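Local structure of avirulence protein,Avirulence protein (Pseudomonas syringae, 7P8K) at the interface of chains B and A. The protein is a bacterial effector whose processed C-terminal coiled-coil part binds the WRKY domain of the plant immune receptor RRS1. Coordinates in Å, arbitrary orientation; residue numbers count along the deposited sequence, not the author numbering. Chains: chain A, Avirulence protein,Avirulence protein; chain B, Disease resistance protein RRS1.

The interface of chains B and A. Residues chain B 26-28, 39; chain A 37, 40-41, 44, 63.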
# COMPACT_ATOMS: atom_id res chain seq x y z
N GLY B 26 -2.43 -2.07 -1.94
CA GLY B 26 -3.43 -2.01 -0.86
C GLY B 26 -4.32 -0.78 -0.91
O GLY B 26 -4.07 0.12 -1.73
N GLN B 27 -5.34 -0.76 -0.04
CA GLN B 27 -6.27 0.38 0.17
C GLN B 27 -6.63 0.50 1.66
O GLN B 27 -6.66 -0.54 2.35
CB GLN B 27 -7.54 0.18 -0.65
CG GLN B 27 -8.28 -1.10 -0.29
CD GLN B 27 -9.57 -1.29 -1.06
OE1 GLN B 27 -9.93 -0.49 -1.92
NE2 GLN B 27 -10.27 -2.36 -0.74
N LYS B 28 -6.95 1.71 2.11
CA LYS B 28 -7.38 1.99 3.50
C LYS B 28 -8.77 2.63 3.47
O LYS B 28 -8.97 3.57 2.70
CB LYS B 28 -6.37 2.91 4.20
CG LYS B 28 -6.65 3.21 5.67
CD LYS B 28 -5.75 4.29 6.22
CE LYS B 28 -5.57 4.17 7.72
NZ LYS B 28 -5.24 5.47 8.33
N TYR B 39 -3.21 2.56 -2.45
CA TYR B 39 -1.74 2.53 -2.27
C TYR B 39 -1.15 1.78 -3.46
O TYR B 39 -1.47 0.58 -3.61
CB TYR B 39 -1.37 1.90 -0.93
CG TYR B 39 -1.85 2.66 0.28
CD1 TYR B 39 -3.19 2.73 0.60
CD2 TYR B 39 -0.95 3.29 1.13
CE1 TYR B 39 -3.63 3.42 1.72
CE2 TYR B 39 -1.37 3.98 2.25
CZ TYR B 39 -2.72 4.03 2.56
OH TYR B 39 -3.15 4.70 3.67
N MET A 37 2.39 -2.40 2.76
CA MET A 37 1.09 -1.87 3.25
C MET A 37 1.12 -1.90 4.78
O MET A 37 0.74 -0.89 5.40
CB MET A 37 -0.09 -2.70 2.73
CG MET A 37 -1.45 -2.05 2.95
SD MET A 37 -1.64 -0.45 2.11
CE MET A 37 -2.89 0.30 3.16
N ASN A 40 3.02 1.09 5.90
CA ASN A 40 2.20 2.33 5.76
C ASN A 40 1.25 2.41 6.95
O ASN A 40 1.21 3.47 7.62
CB ASN A 40 1.41 2.34 4.46
CG ASN A 40 2.31 2.33 3.24
OD1 ASN A 40 3.10 3.24 3.06
ND2 ASN A 40 2.19 1.31 2.42
N LEU A 41 0.53 1.33 7.20
CA LEU A 41 -0.52 1.28 8.25
C LEU A 41 0.13 1.50 9.61
O LEU A 41 -0.46 2.24 10.42
CB LEU A 41 -1.26 -0.05 8.16
CG LEU A 41 -2.22 -0.15 6.97
CD1 LEU A 41 -2.94 -1.49 6.95
CD2 LEU A 41 -3.21 1.00 6.96
N GLU A 44 1.07 5.19 9.86
CA GLU A 44 -0.16 5.99 10.09
C GLU A 44 -0.58 5.80 11.56
O GLU A 44 -0.79 6.82 12.25
CB GLU A 44 -1.25 5.62 9.08
CG GLU A 44 -0.99 6.13 7.67
CD GLU A 44 -1.61 5.34 6.52
OE1 GLU A 44 -2.30 4.34 6.79
OE2 GLU A 44 -1.39 5.73 5.33
N GLN A 63 -7.39 -2.12 10.80
CA GLN A 63 -7.06 -2.46 9.39
C GLN A 63 -5.63 -2.99 9.31
O GLN A 63 -5.30 -3.64 8.29
CB GLN A 63 -7.20 -1.24 8.49
CG GLN A 63 -8.64 -0.81 8.26
CD GLN A 63 -8.71 0.36 7.32
OE1 GLN A 63 -8.52 0.21 6.11
NE2 GLN A 63 -8.97 1.54 7.86
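One face of the B:Tyr39 ring carries the methyl end of A:Met37, and its hydroxyl-bearing edge receives the carboxylate of A:Glu44. Methyl CE of A:Met37 sits over the ring in a CH-pi contact, 3.6 Å from the centroid and shifted toward the rim beside CD1 and CE1. The thioether chain crosses the tyrosine at about a right angle; its bend at chi2 (61°) sets SD over CG on the same face as CE, and CE continues from it over the CD1-CE1 side. SD also packs on B:Gly26, 3.8 Å from CA, an approach that the missing side chain probably eases. Beyond the CD2-CE2 rim, and out of the ring plane on the A:Met37 side, CB of A:Asn40 packs 3.9 Å from CE2 of B:Tyr39.

The phenol OH of B:Tyr39 donates a hydrogen bond to OE2 of A:Glu44, 2.6 Å away. OE2 lies in the ring plane, while the hydroxyl meets it on the syn side, 18° out of the carboxylate plane. The other carboxylate oxygen, OE1, forms a salt bridge with NZ of B:Lys28 at 3.5 Å, so one glutamate engages both the tyrosine and the lysine, and the ammonium would probably stabilise its negative charge. With CG anti to the backbone N (chi1 -176°), the extended B:Lys28 chain runs past A:Glu44 and A:Leu41 in the opposite direction, and its CE touches CD2 of A:Leu41.

The patch joins strands 22-28 and 37-42 of the DNA-binding WRKY domain to helices 26-50 and 54-82 of the effector's antiparallel coiled coil. The first of these strands carries the WRKYGQK signature, ending in B:Gly26, B:Gln27 and B:Lys28; its use here suggests that AvrRps4 would interfere with DNA binding. From helix 54-82, A:Gln63 crosses the lysine chain, its amide oxygen OE1 lying 3.4 Å from CA of B:Lys28.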